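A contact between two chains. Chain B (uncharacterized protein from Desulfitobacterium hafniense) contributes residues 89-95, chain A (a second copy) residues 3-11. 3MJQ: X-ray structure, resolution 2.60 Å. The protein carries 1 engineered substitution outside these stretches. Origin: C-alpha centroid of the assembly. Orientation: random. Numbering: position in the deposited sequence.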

# COMPACT_ATOMS: atom_id res chain seq x y z
N ILE B 89 1.87 1.47 -7.21
CA ILE B 89 2.95 2.24 -6.63
C ILE B 89 2.57 3.58 -5.98
O ILE B 89 1.65 4.27 -6.41
CB ILE B 89 4.11 2.46 -7.67
CG1 ILE B 89 3.72 3.51 -8.70
CG2 ILE B 89 4.40 1.17 -8.43
CD1 ILE B 89 3.89 4.96 -8.21
N TRP B 90 3.31 3.93 -4.94
CA TRP B 90 3.12 5.16 -4.20
C TRP B 90 4.48 5.83 -4.00
O TRP B 90 5.49 5.16 -3.84
CB TRP B 90 2.52 4.85 -2.84
CG TRP B 90 1.12 4.42 -2.88
CD1 TRP B 90 0.03 5.22 -2.75
CD2 TRP B 90 0.63 3.08 -3.01
NE1 TRP B 90 -1.12 4.46 -2.78
CE2 TRP B 90 -0.78 3.14 -2.94
CE3 TRP B 90 1.24 1.83 -3.18
CZ2 TRP B 90 -1.59 2.01 -3.03
CZ3 TRP B 90 0.43 0.70 -3.27
CH2 TRP B 90 -0.97 0.80 -3.19
N GLN B 91 4.50 7.15 -4.03
CA GLN B 91 5.74 7.87 -3.84
C GLN B 91 5.88 8.18 -2.37
O GLN B 91 4.90 8.45 -1.68
CB GLN B 91 5.73 9.17 -4.65
CG GLN B 91 5.72 8.93 -6.14
CD GLN B 91 5.19 10.12 -6.91
OE1 GLN B 91 5.88 10.67 -7.77
NE2 GLN B 91 3.96 10.51 -6.61
N GLY B 92 7.12 8.09 -1.88
CA GLY B 92 7.41 8.37 -0.49
C GLY B 92 8.88 8.74 -0.37
O GLY B 92 9.55 8.96 -1.38
N LYS B 93 9.38 8.81 0.85
CA LYS B 93 10.78 9.15 1.06
C LYS B 93 11.51 8.14 1.95
O LYS B 93 10.96 7.61 2.91
CB LYS B 93 10.91 10.54 1.66
CG LYS B 93 10.52 11.65 0.73
CD LYS B 93 10.55 12.97 1.49
CE LYS B 93 10.29 14.14 0.57
NZ LYS B 93 11.30 14.19 -0.51
N TRP B 94 12.75 7.87 1.58
CA TRP B 94 13.60 6.95 2.31
C TRP B 94 14.89 7.73 2.55
O TRP B 94 15.52 8.21 1.61
CB TRP B 94 13.86 5.72 1.43
CG TRP B 94 14.55 4.61 2.12
CD1 TRP B 94 15.89 4.40 2.19
CD2 TRP B 94 13.94 3.54 2.84
NE1 TRP B 94 16.16 3.27 2.91
CE2 TRP B 94 14.98 2.72 3.32
CE3 TRP B 94 12.61 3.20 3.12
CZ2 TRP B 94 14.72 1.58 4.08
CZ3 TRP B 94 12.36 2.07 3.87
CH2 TRP B 94 13.42 1.27 4.34
N HIS B 95 15.26 7.87 3.82
CA HIS B 95 16.46 8.61 4.18
C HIS B 95 16.44 10.02 3.63
O HIS B 95 17.48 10.60 3.33
CB HIS B 95 17.70 7.89 3.68
CG HIS B 95 17.98 6.61 4.40
ND1 HIS B 95 18.79 5.63 3.87
CD2 HIS B 95 17.56 6.16 5.60
CE1 HIS B 95 18.86 4.62 4.72
NE2 HIS B 95 18.12 4.92 5.78
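Chain A 3-11: NFLETIEDM

Chain A lies along an extended strand of chain B and runs opposite to it. Residues 89-94 of chain B form the strand; His B95 follows as loop. Gly B92 faces Ile A8, with CA atoms 4.8 Å apart, and Trp B94 lies nearest Phe A4, with CA atoms 6.8 Å apart.

No backbone-to-backbone N-H...O bond joins the two stretches. Near its start the backbone of chain A turns back on itself. Ile A8 N donates to Leu A5 O at 2.9 Å, and Thr A7 OG1 donates to Phe A4 O at a very short 2.4 Å. Ile A8 and Asp A10 are extended, with Glu A9 bent between them.

The best hydrogen bond of the contact uses the same hydroxyl. Lys B93 N donates to Thr A7 OG1 at 3.1 Å, with an almost straight angle of 179°. The Thr A7 hydroxyl is therefore satisfied twice: it accepts from the strand and donates within its own chain. Its chi1 is p, and its CA-to-CB bond points toward chain B. The strand amide is thus satisfied by a side-chain oxygen.

Gly B92 lets the backbones come close. Its CA makes a CA-H...O contact with Thr A7 O at 3.4 Å, with an angle of 148° at the hydrogen. A CB at this position would point toward chain A, a tight 3.2 Å from Thr A7 OG1 and 3.3 Å from Ile A8 CG1. Gln B91 O receives no hydrogen bond from this stretch of chain A; Ile A8 CG1 lies 3.7 Å from it.

At one end, Trp B90 NE1 donates to Asp A10 OD2 at 3.4 Å, a weak bond with an angle of 132°. The carboxylate oxygen lies at the edge of the indole, near its plane, where the ring N-H can reach it. Beside this polar contact, Trp B90 CB packs on Ile A8 CG2 at 4.1 Å.

At the other end the contact is aromatic. The edge of Trp B94 points toward the face of Phe A4 in an offset pair. The centroid of the six-membered ring of Trp B94 is 5.7 Å from that of Phe A4, and the planes meet at 63°. The closest atoms are Trp B94 CE3 and Phe A4 CD1, at 3.6 Å. Lys B93 O also approaches this ring, 3.5 Å from Phe A4 CD1, but gains no hydrogen bond from this stretch of chain A. The two stretches together bury 388 Å².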

# COMPACT_ATOMS: atom_id res chain seq x y z
N ASN A 3 8.04 4.61 10.09
CA ASN A 3 8.16 6.08 9.93
C ASN A 3 8.05 6.38 8.45
O ASN A 3 7.76 7.50 8.03
CB ASN A 3 9.52 6.57 10.46
N PHE A 4 8.28 5.33 7.67
CA PHE A 4 8.21 5.38 6.22
C PHE A 4 6.84 5.86 5.76
O PHE A 4 6.72 6.95 5.23
CB PHE A 4 8.48 3.99 5.64
CG PHE A 4 8.38 3.94 4.15
CD1 PHE A 4 9.30 4.61 3.35
CD2 PHE A 4 7.36 3.23 3.53
CE1 PHE A 4 9.20 4.59 1.95
CE2 PHE A 4 7.24 3.20 2.13
CZ PHE A 4 8.16 3.89 1.34
N LEU A 5 5.81 5.02 5.94
CA LEU A 5 4.40 5.31 5.59
C LEU A 5 4.01 6.77 5.80
O LEU A 5 3.28 7.35 5.00
CB LEU A 5 3.48 4.42 6.42
CG LEU A 5 3.85 2.94 6.25
CD1 LEU A 5 2.88 2.10 7.06
CD2 LEU A 5 3.85 2.56 4.77
N GLU A 6 4.47 7.35 6.90
CA GLU A 6 4.24 8.75 7.25
C GLU A 6 4.58 9.65 6.05
O GLU A 6 4.03 10.74 5.88
CB GLU A 6 5.15 9.13 8.43
CG GLU A 6 4.72 10.42 9.12
CD GLU A 6 3.33 10.31 9.80
OE1 GLU A 6 3.11 9.17 10.35
OE2 GLU A 6 2.57 11.34 9.78
N THR A 7 5.50 9.19 5.21
CA THR A 7 5.95 9.92 4.03
C THR A 7 5.15 9.75 2.72
O THR A 7 5.56 10.21 1.67
CB THR A 7 7.42 9.62 3.74
OG1 THR A 7 7.56 8.25 3.34
CG2 THR A 7 8.24 9.88 4.99
N ILE A 8 3.99 9.11 2.80
CA ILE A 8 3.16 8.93 1.62
C ILE A 8 1.98 9.88 1.72
O ILE A 8 1.36 10.01 2.78
CB ILE A 8 2.71 7.48 1.54
CG1 ILE A 8 3.96 6.59 1.39
CG2 ILE A 8 1.73 7.29 0.40
CD1 ILE A 8 3.71 5.12 1.27
N GLU A 9 1.69 10.60 0.64
CA GLU A 9 0.61 11.58 0.66
C GLU A 9 -0.78 10.94 0.84
O GLU A 9 -1.71 11.57 1.36
CB GLU A 9 0.62 12.43 -0.63
CG GLU A 9 1.95 13.13 -0.96
CD GLU A 9 2.50 14.05 0.14
OE1 GLU A 9 2.94 13.54 1.19
OE2 GLU A 9 2.49 15.29 -0.05
N ASP A 10 -0.92 9.69 0.42
CA ASP A 10 -2.19 9.00 0.57
C ASP A 10 -2.42 8.57 2.01
O ASP A 10 -1.48 8.22 2.73
CB ASP A 10 -2.24 7.78 -0.35
CG ASP A 10 -2.54 8.14 -1.79
OD1 ASP A 10 -2.29 9.30 -2.19
OD2 ASP A 10 -3.01 7.25 -2.53
N MSE A 11 -3.69 8.56 2.41
CA MSE A 11 -4.08 8.18 3.75
C MSE A 11 -3.92 6.67 3.99
O MSE A 11 -4.40 5.84 3.21
CB MSE A 11 -5.53 8.61 4.02
CG MSE A 11 -5.80 10.10 3.95
SE MSE A 11 -7.70 10.50 4.02
CE MSE A 11 -8.14 10.18 2.14